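Local coordinates for putative nucleoprotein (PDB 4EWC) that encapsidates the negative-strand viral RNA, shielding it from nucleases and forming the ribonucleoprotein that serves as template for transcription and replication, at residues D105-E110 with A271-A276; P277-M282 with F287-T292; T292-G297 with S378-P383; L316-M321 with R370-L375. All coordinates share one frame; numbering follows the deposited sequence.

Followed from the N terminus, the chain first reaches helix 96-114, and contact 1 closes a long loop of 160 residues by bringing that helix against the short helix 272-275. Contact 2 comes directly afterwards and closes a tight turn of four residues, folding 287-292 back on helix 279-284. Contact 3 starts at Thr-292, which it shares with contact 2, and brings this loop to the end of helix 369-381. Contact 4 lies within the span of contact 3 and pairs helices 315-326 and 369-381. No two contacts cross. Phe-107 meets Met-281 between contacts 1 and 2, and Phe-287 meets Met-319 between contacts 2 and 4.

Contact 1 (D105-E110 with A271-A276); sequences DNFSKE and ADQLFA
Phe-107 lays the outer end of its ring against the aliphatic part of Gln-273. Its CE1 and CZ atoms are equally close to CG of Gln-273, and the CZ to CG distance is 4.0 Å. The methylene meets the ring obliquely. The two side chains cross at about a right angle, and the ring and amide planes are 49° apart, so the groups are not stacked. The phenyl reaches this place because its CG lies anti to the backbone N (chi1 -168°), which carries the ring out from helix 105-110 toward the short helix 272-275. A second neighbour sits over one face of the ring: the carbonyl O of Ala-276 is 4.2 Å from CZ, offset toward the rim.

A large flat hydrocarbon suits a helix position that must span a CA separation of 8.8 Å between Phe-107 and Ala-276. Glutamine suits the facing place because it has two characters. Its CG methylene packs against the ring, while the extended chain carries the amide on to the backbone of later residues. There OE1 accepts from Gly-297 N and NE2 donates to Pro-277 O, with a weaker bond to Ala-295 O, so the buried polar group is satisfied. Met-281 also packs on Phe-107, tying helix 96-114 to helix 279-284.

No hydrogen bond or charge pair joins the two segments, and they bury just 113 Å². Their attraction is therefore mainly dispersion between ring and methylene, while the direction-dependent bonds of Gln-273 probably help to fix where that methylene stands.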
# COMPACT_ATOMS: atom_id res chain seq x y z
N ASP A 105 13.00 2.40 29.65
CA ASP A 105 13.72 3.20 30.65
C ASP A 105 15.03 3.76 30.09
O ASP A 105 15.40 4.90 30.39
CB ASP A 105 14.00 2.38 31.91
CG ASP A 105 12.89 2.49 32.95
OD1 ASP A 105 12.21 3.54 33.01
OD2 ASP A 105 12.71 1.52 33.72
N ASN A 106 15.71 2.95 29.29
CA ASN A 106 16.95 3.37 28.65
C ASN A 106 16.72 4.42 27.56
O ASN A 106 17.38 5.46 27.52
CB ASN A 106 17.69 2.16 28.06
CG ASN A 106 18.21 1.21 29.13
OD1 ASN A 106 18.43 1.62 30.28
ND2 ASN A 106 18.42 -0.05 28.76
N PHE A 107 15.77 4.13 26.67
CA PHE A 107 15.30 5.06 25.64
C PHE A 107 14.93 6.41 26.25
O PHE A 107 15.39 7.44 25.77
CB PHE A 107 14.08 4.45 24.92
CG PHE A 107 13.69 5.17 23.65
CD1 PHE A 107 14.35 4.94 22.46
CD2 PHE A 107 12.61 6.03 23.65
CE1 PHE A 107 13.97 5.57 21.30
CE2 PHE A 107 12.24 6.66 22.49
CZ PHE A 107 12.91 6.44 21.31
N SER A 108 14.13 6.38 27.32
CA SER A 108 13.68 7.62 27.97
C SER A 108 14.80 8.39 28.64
O SER A 108 14.78 9.61 28.66
CB SER A 108 12.59 7.33 29.01
OG SER A 108 11.41 6.90 28.38
N LYS A 109 15.78 7.69 29.20
CA LYS A 109 16.94 8.33 29.81
C LYS A 109 17.75 9.02 28.72
O LYS A 109 18.23 10.14 28.89
CB LYS A 109 17.82 7.31 30.54
CG LYS A 109 18.77 7.93 31.57
CD LYS A 109 20.15 7.28 31.55
CE LYS A 109 20.94 7.64 30.29
NZ LYS A 109 22.38 7.22 30.34
N GLU A 110 17.91 8.34 27.60
CA GLU A 110 18.69 8.92 26.52
C GLU A 110 17.95 10.10 25.91
O GLU A 110 18.56 11.11 25.62
CB GLU A 110 19.06 7.88 25.46
CG GLU A 110 20.24 8.33 24.62
CD GLU A 110 21.40 8.83 25.49
OE1 GLU A 110 21.92 8.00 26.28
OE2 GLU A 110 21.77 10.03 25.39
N ALA A 271 16.14 1.04 14.06
CA ALA A 271 15.46 -0.25 14.10
C ALA A 271 14.78 -0.44 15.45
O ALA A 271 13.75 -1.10 15.53
CB ALA A 271 16.42 -1.39 13.82
N ASP A 272 15.35 0.13 16.50
CA ASP A 272 14.71 0.08 17.81
C ASP A 272 13.39 0.81 17.83
O ASP A 272 12.45 0.39 18.51
CB ASP A 272 15.61 0.66 18.90
CG ASP A 272 16.99 0.02 18.90
OD1 ASP A 272 17.17 -1.07 18.30
OD2 ASP A 272 17.90 0.63 19.52
N GLN A 273 13.30 1.91 17.10
CA GLN A 273 12.05 2.65 17.08
C GLN A 273 10.98 1.91 16.32
O GLN A 273 9.81 2.26 16.40
CB GLN A 273 12.26 4.06 16.54
CG GLN A 273 12.52 5.05 17.62
CD GLN A 273 12.68 6.43 17.06
OE1 GLN A 273 13.72 6.76 16.47
NE2 GLN A 273 11.65 7.26 17.22
N LEU A 274 11.38 0.88 15.57
CA LEU A 274 10.40 -0.03 14.99
C LEU A 274 9.70 -0.76 16.15
O LEU A 274 8.47 -0.89 16.17
CB LEU A 274 11.06 -1.02 14.05
CG LEU A 274 10.17 -2.05 13.39
CD1 LEU A 274 8.92 -1.40 12.90
CD2 LEU A 274 10.91 -2.69 12.24
N PHE A 275 10.48 -1.20 17.12
CA PHE A 275 9.93 -1.95 18.24
C PHE A 275 9.35 -1.09 19.33
O PHE A 275 8.37 -1.48 19.97
CB PHE A 275 10.95 -2.96 18.78
CG PHE A 275 11.24 -4.06 17.83
CD1 PHE A 275 10.33 -5.08 17.65
CD2 PHE A 275 12.39 -4.05 17.05
CE1 PHE A 275 10.56 -6.08 16.75
CE2 PHE A 275 12.63 -5.04 16.14
CZ PHE A 275 11.72 -6.07 16.00
N ALA A 276 9.94 0.07 19.56
CA ALA A 276 9.37 1.00 20.55
C ALA A 276 9.47 2.45 20.06
O ALA A 276 10.40 3.17 20.41
CB ALA A 276 10.05 0.82 21.91

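Contact 2 (P277-M282 with F287-T292)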
# COMPACT_ATOMS: atom_id res chain seq x y z
N PRO A 277 8.51 2.87 19.22
CA PRO A 277 8.46 4.15 18.50
C PRO A 277 8.62 5.35 19.41
O PRO A 277 9.16 6.37 18.97
CB PRO A 277 7.04 4.17 17.92
CG PRO A 277 6.63 2.81 17.86
CD PRO A 277 7.35 2.03 18.89
N GLY A 278 8.13 5.24 20.64
CA GLY A 278 8.18 6.34 21.58
C GLY A 278 6.80 6.86 21.97
O GLY A 278 6.70 7.94 22.54
N VAL A 279 5.75 6.08 21.69
CA VAL A 279 4.37 6.45 22.05
C VAL A 279 4.23 6.78 23.53
O VAL A 279 3.66 7.80 23.91
CB VAL A 279 3.36 5.31 21.81
CG1 VAL A 279 1.94 5.84 22.05
CG2 VAL A 279 3.47 4.76 20.42
N LYS A 280 4.74 5.88 24.36
CA LYS A 280 4.69 6.05 25.80
C LYS A 280 5.31 7.36 26.24
O LYS A 280 4.80 8.01 27.14
CB LYS A 280 5.38 4.88 26.50
CG LYS A 280 5.41 5.00 28.01
CD LYS A 280 5.41 3.63 28.69
CE LYS A 280 5.44 3.76 30.21
NZ LYS A 280 4.27 4.53 30.75
N MSE A 281 6.42 7.75 25.62
CA MSE A 281 7.11 8.96 26.03
C MSE A 281 6.28 10.19 25.71
O MSE A 281 6.18 11.11 26.52
CB MSE A 281 8.46 9.07 25.34
CG MSE A 281 9.11 10.42 25.52
SE MSE A 281 10.64 10.59 24.35
CE MSE A 281 10.19 9.12 23.14
N MSE A 282 5.70 10.21 24.52
CA MSE A 282 4.86 11.32 24.11
C MSE A 282 3.67 11.43 25.06
O MSE A 282 3.34 12.53 25.53
CB MSE A 282 4.40 11.15 22.66
CG MSE A 282 5.53 10.99 21.67
SE MSE A 282 6.59 12.63 21.71
CE MSE A 282 8.24 11.88 22.26
N PHE A 287 1.68 14.73 25.13
CA PHE A 287 1.50 14.92 23.69
C PHE A 287 0.62 13.81 23.18
O PHE A 287 0.69 12.66 23.64
CB PHE A 287 2.82 14.90 22.96
CG PHE A 287 3.66 16.13 23.18
CD1 PHE A 287 4.32 16.33 24.38
CD2 PHE A 287 3.82 17.07 22.17
CE1 PHE A 287 5.09 17.44 24.57
CE2 PHE A 287 4.60 18.18 22.37
CZ PHE A 287 5.23 18.37 23.57
N ASN A 288 -0.23 14.16 22.22
CA ASN A 288 -1.02 13.17 21.54
C ASN A 288 -0.09 12.12 20.92
O ASN A 288 0.93 12.46 20.31
CB ASN A 288 -1.84 13.83 20.44
CG ASN A 288 -2.88 12.90 19.87
OD1 ASN A 288 -2.55 11.88 19.23
ND2 ASN A 288 -4.15 13.24 20.08
N ALA A 289 -0.45 10.86 21.06
CA ALA A 289 0.33 9.77 20.49
C ALA A 289 0.65 9.92 18.98
O ALA A 289 1.64 9.41 18.52
CB ALA A 289 -0.37 8.43 20.75
N SER A 290 -0.20 10.62 18.24
CA SER A 290 0.01 10.81 16.80
C SER A 290 1.31 11.56 16.48
O SER A 290 1.89 11.39 15.41
CB SER A 290 -1.17 11.54 16.16
OG SER A 290 -2.39 10.84 16.34
N TYR A 291 1.77 12.37 17.43
CA TYR A 291 3.01 13.13 17.30
C TYR A 291 4.25 12.29 17.52
O TYR A 291 5.36 12.83 17.60
CB TYR A 291 3.02 14.29 18.30
CG TYR A 291 1.87 15.23 18.11
CD1 TYR A 291 1.48 15.61 16.83
CD2 TYR A 291 1.15 15.71 19.20
CE1 TYR A 291 0.43 16.45 16.64
CE2 TYR A 291 0.08 16.55 19.01
CZ TYR A 291 -0.28 16.92 17.74
OH TYR A 291 -1.34 17.77 17.55
N THR A 292 4.09 10.98 17.64
CA THR A 292 5.23 10.09 17.85
C THR A 292 6.15 10.13 16.64
O THR A 292 7.36 10.09 16.78
CB THR A 292 4.80 8.65 18.14
OG1 THR A 292 3.91 8.64 19.27
CG2 THR A 292 6.01 7.75 18.44
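The carbonyl O of Ala-289, whose own CB packs against Val-279, accepts two bonds from Thr-292: one from the backbone N at 3.0 Å and one from OG1. The hydroxyl comes in 16° from the carbonyl plane. Holding OG1 this way fixes the rotation of the threonine, whose OG1 stands beside the backbone N (chi1 -57°), which leaves CG2 anti to that N and against Pro-277, with CG2 to Pro-277 CB at 3.8 Å. Threonine suits the place because one branch is polar and the other is a methyl. Val-279 adds an apolar touch, CG1 to Ala-289 CB at 3.7 Å.

Across the turn, Phe-287 N donates to Met-282 O at 2.8 Å in a fairly straight bond, approaching from above the carbonyl plane. The side chain of Met-282, present as selenomethionine, lies beside Thr-292 and continues to a Met-aromatic contact, its SE 5.4 Å from the Phe-287 ring centroid and oblique to it. Asn-288 shapes the returning loop by an Asx turn, OD1 accepting from Ser-290 N in the carbonyl plane. Gly-278, with a positive phi, provides the N-cap.

This tight turn after helix 279-284, within the family's helical-bundle region, folds the loop back onto that helix. Helix 315-326 receives Met-282 and Phe-287, helix 369-381 packs on Phe-287 and Tyr-291, and Trp-514 of the second subunit lies against Val-279, Ala-289 and Thr-292.

Contact 3 (T292-G297 with S378-P383)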
# COMPACT_ATOMS: atom_id res chain seq x y z
N THR A 292 4.09 10.98 17.64
CA THR A 292 5.23 10.09 17.85
C THR A 292 6.15 10.13 16.64
O THR A 292 7.36 10.09 16.78
CB THR A 292 4.80 8.65 18.14
OG1 THR A 292 3.91 8.64 19.27
CG2 THR A 292 6.01 7.75 18.44
N THR A 293 5.55 10.27 15.46
CA THR A 293 6.33 10.35 14.22
C THR A 293 7.32 11.52 14.22
O THR A 293 8.25 11.55 13.42
CB THR A 293 5.44 10.37 12.96
OG1 THR A 293 4.71 11.60 12.88
CG2 THR A 293 4.46 9.19 12.96
N LEU A 294 7.14 12.47 15.13
CA LEU A 294 8.06 13.58 15.26
C LEU A 294 9.20 13.30 16.23
O LEU A 294 9.99 14.20 16.54
CB LEU A 294 7.32 14.84 15.71
CG LEU A 294 6.12 15.22 14.84
CD1 LEU A 294 5.39 16.40 15.46
CD2 LEU A 294 6.55 15.49 13.40
N ALA A 295 9.30 12.05 16.70
CA ALA A 295 10.31 11.71 17.68
C ALA A 295 11.42 10.80 17.15
O ALA A 295 12.08 10.11 17.94
CB ALA A 295 9.67 11.08 18.90
N GLU A 296 11.65 10.79 15.83
CA GLU A 296 12.71 9.96 15.27
C GLU A 296 14.06 10.25 15.93
O GLU A 296 14.37 11.40 16.21
CB GLU A 296 12.79 10.08 13.74
CG GLU A 296 13.53 11.30 13.22
CD GLU A 296 13.28 11.55 11.74
OE1 GLU A 296 14.18 11.28 10.89
OE2 GLU A 296 12.15 12.00 11.44
N GLY A 297 14.82 9.21 16.24
CA GLY A 297 16.18 9.37 16.73
C GLY A 297 16.32 9.96 18.11
O GLY A 297 17.42 10.31 18.54
N SER A 378 0.94 20.69 12.24
CA SER A 378 1.52 21.21 11.02
C SER A 378 2.76 20.41 10.65
O SER A 378 3.03 20.14 9.48
CB SER A 378 1.87 22.70 11.16
OG SER A 378 2.98 22.92 12.00
N PHE A 379 3.50 20.00 11.67
CA PHE A 379 4.72 19.24 11.48
C PHE A 379 4.44 17.86 10.89
O PHE A 379 5.29 17.30 10.22
CB PHE A 379 5.49 19.16 12.79
CG PHE A 379 6.45 20.29 12.98
CD1 PHE A 379 7.32 20.64 11.94
CD2 PHE A 379 6.48 21.02 14.16
CE1 PHE A 379 8.22 21.69 12.09
CE2 PHE A 379 7.37 22.08 14.31
CZ PHE A 379 8.24 22.42 13.27
N LEU A 380 3.24 17.33 11.13
CA LEU A 380 2.81 16.12 10.46
C LEU A 380 2.51 16.36 8.99
O LEU A 380 2.70 15.47 8.16
CB LEU A 380 1.54 15.56 11.11
CG LEU A 380 1.54 15.25 12.60
CD1 LEU A 380 0.22 14.58 12.90
CD2 LEU A 380 2.73 14.37 13.01
N ILE A 381 1.99 17.54 8.67
CA ILE A 381 1.78 17.93 7.29
C ILE A 381 3.10 18.29 6.55
O ILE A 381 3.33 17.86 5.42
CB ILE A 381 0.82 19.13 7.20
CG1 ILE A 381 -0.55 18.76 7.78
CG2 ILE A 381 0.68 19.62 5.75
CD1 ILE A 381 -1.40 19.99 8.14
N ASP A 382 3.93 19.11 7.19
CA ASP A 382 5.18 19.57 6.61
C ASP A 382 6.35 19.33 7.55
O ASP A 382 6.65 20.19 8.38
CB ASP A 382 5.11 21.07 6.34
CG ASP A 382 4.33 21.41 5.09
OD1 ASP A 382 4.78 21.01 3.99
OD2 ASP A 382 3.27 22.10 5.19
N PRO A 383 7.03 18.18 7.42
CA PRO A 383 8.11 17.77 8.35
C PRO A 383 9.16 18.86 8.60
O PRO A 383 9.43 19.66 7.71
CB PRO A 383 8.77 16.57 7.63
CG PRO A 383 7.75 16.07 6.69
CD PRO A 383 6.85 17.22 6.31
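Apolar packing carries most of this contact, with Leu-294 set against Phe-379 and Leu-380. Leu-294 spreads its two methyls beside the CB of Phe-379: CD1 is 3.8 Å and CD2 3.9 Å from that CB. The side chains cross at about a right angle, and the ring leads away, so the stem of Phe-379 does the touching. The same leucine meets Leu-380 through its branch point, Leu-294 CG lying 3.9 Å from Leu-380 CD2. In Leu-380 the CG sits anti to the carbonyl carbon (chi1 -56°), which brings CD2 toward the loop. Leucine suits both sides because its branched apolar end can touch several neighbours.

A second kind is van der Waals contact with a polar atom: CD2 of Leu-380 lies beside the OG1 of Thr-293, without any bond. The polar need of that buried hydroxyl is met in another chain, through a hydrogen bond with Asn-517 of the second subunit; Leu-380 packs on the same Asn-517. The contact therefore borders the subunit interface.

Backbone bonds hold each side: Ala-295 N to Thr-292 O in the 3-10 turn, Asp-382 N to Ser-378 O at the helix end. Both segments belong to the family's helical-bundle region. Leu-294 is bonded through its backbone to Ala-315 and also packs on it, so this residue links helix 315-326 with helix 369-381.

Contact 4 (L316-M321 with R370-L375)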
# COMPACT_ATOMS: atom_id res chain seq x y z
N LEU A 316 11.68 16.57 20.29
CA LEU A 316 12.62 16.78 21.37
C LEU A 316 12.63 18.23 21.81
O LEU A 316 12.63 18.52 23.01
CB LEU A 316 14.03 16.34 20.95
CG LEU A 316 14.25 14.86 20.67
CD1 LEU A 316 15.69 14.64 20.29
CD2 LEU A 316 13.86 13.99 21.87
N ASP A 317 12.63 19.14 20.84
CA ASP A 317 12.66 20.58 21.13
C ASP A 317 11.34 21.05 21.71
O ASP A 317 11.32 21.91 22.56
CB ASP A 317 12.91 21.39 19.86
CG ASP A 317 14.26 21.11 19.24
OD1 ASP A 317 15.24 20.86 19.97
OD2 ASP A 317 14.32 21.14 18.00
N LEU A 318 10.24 20.49 21.22
CA LEU A 318 8.92 20.97 21.58
C LEU A 318 8.62 20.57 23.00
O LEU A 318 8.02 21.33 23.76
CB LEU A 318 7.85 20.42 20.64
CG LEU A 318 8.02 20.67 19.13
CD1 LEU A 318 7.00 19.89 18.33
CD2 LEU A 318 7.92 22.14 18.83
N MSE A 319 9.03 19.36 23.35
CA MSE A 319 8.79 18.83 24.68
C MSE A 319 9.62 19.65 25.66
O MSE A 319 9.20 19.92 26.78
CB MSE A 319 9.22 17.37 24.76
CG MSE A 319 8.27 16.39 24.14
SE MSE A 319 9.19 14.66 24.06
CE MSE A 319 9.95 14.71 25.85
N GLY A 320 10.81 20.02 25.21
CA GLY A 320 11.68 20.87 26.00
C GLY A 320 11.01 22.21 26.26
O GLY A 320 11.12 22.77 27.36
N MSE A 321 10.32 22.72 25.24
CA MSE A 321 9.64 24.01 25.31
C MSE A 321 8.42 23.96 26.22
O MSE A 321 8.13 24.93 26.91
CB MSE A 321 9.23 24.49 23.92
CG MSE A 321 10.32 25.20 23.15
SE MSE A 321 9.82 25.72 21.32
CE MSE A 321 8.46 27.06 21.80
N ARG A 370 -3.11 25.26 22.44
CA ARG A 370 -3.74 25.38 21.12
C ARG A 370 -2.68 25.65 20.04
O ARG A 370 -2.65 24.99 18.99
CB ARG A 370 -4.83 26.45 21.09
N ILE A 371 -1.81 26.61 20.31
CA ILE A 371 -0.74 26.93 19.37
C ILE A 371 0.22 25.77 19.22
O ILE A 371 0.55 25.36 18.10
CB ILE A 371 0.03 28.20 19.77
CG1 ILE A 371 -0.94 29.37 19.91
CG2 ILE A 371 1.08 28.52 18.73
CD1 ILE A 371 -0.27 30.68 20.31
N MSE A 372 0.68 25.23 20.35
CA MSE A 372 1.61 24.11 20.33
C MSE A 372 1.04 22.94 19.53
O MSE A 372 1.71 22.38 18.68
CB MSE A 372 1.92 23.67 21.75
CG MSE A 372 2.71 22.39 21.85
SE MSE A 372 4.55 22.63 21.21
CE MSE A 372 5.26 23.64 22.75
N ASP A 373 -0.21 22.60 19.79
CA ASP A 373 -0.88 21.53 19.09
C ASP A 373 -0.99 21.79 17.61
O ASP A 373 -0.71 20.90 16.80
CB ASP A 373 -2.29 21.30 19.65
CG ASP A 373 -2.28 20.55 20.96
OD1 ASP A 373 -1.19 20.05 21.34
OD2 ASP A 373 -3.34 20.47 21.62
N THR A 374 -1.40 23.00 17.26
CA THR A 374 -1.46 23.41 15.87
C THR A 374 -0.09 23.20 15.23
O THR A 374 -0.00 22.62 14.15
CB THR A 374 -1.82 24.91 15.74
OG1 THR A 374 -2.96 25.22 16.54
CG2 THR A 374 -2.09 25.27 14.28
N LEU A 375 0.96 23.65 15.90
CA LEU A 375 2.33 23.52 15.41
C LEU A 375 2.73 22.05 15.18
O LEU A 375 3.22 21.68 14.11
CB LEU A 375 3.32 24.19 16.35
CG LEU A 375 4.78 24.03 15.87
CD1 LEU A 375 4.99 24.74 14.53
CD2 LEU A 375 5.79 24.49 16.89
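Leu-318 starts out toward the opposite helix and meets Met-372 and Leu-375, crossing both at a slant. Its CB is turned to the selenium of Met-372, modelled as selenomethionine, at a CB to SE distance of 4.0 Å. Its CD2 meets Leu-375 methyl to methyl, the two CD2 atoms being 3.7 Å apart.

Met-372 approaches differently. Its CB starts out along the flank of the helix, but with CG anti to the backbone N (chi1 171°) and bends at chi2 and chi3 the chain curls in, placing CE 3.7 Å from the backbone O of Leu-318. The same methyl lies 4.2 Å from the CB of Met-321, one helical turn on from Leu-318. A long flexible side chain suits this place, since the segment axes of 316-321 and 370-375 come no nearer than 11.9 Å. Leucine suits the facing position because its CB and one methyl, CD2, present apolar surface to both Met-372 and Leu-375. No hydrogen bond crosses between the segments, and all four touching residues are buried.

The helices run antiparallel, with an angle of 176° between their directions, as neighbours in a helical bundle commonly do. Helix 334-346 flanks the pair by way of Met-321, which packs on Phe-336 and Ile-339. Helix 350-358 lies near Leu-375 through Thr-356, while Met-319, on another side of its helix, packs on Asn-285.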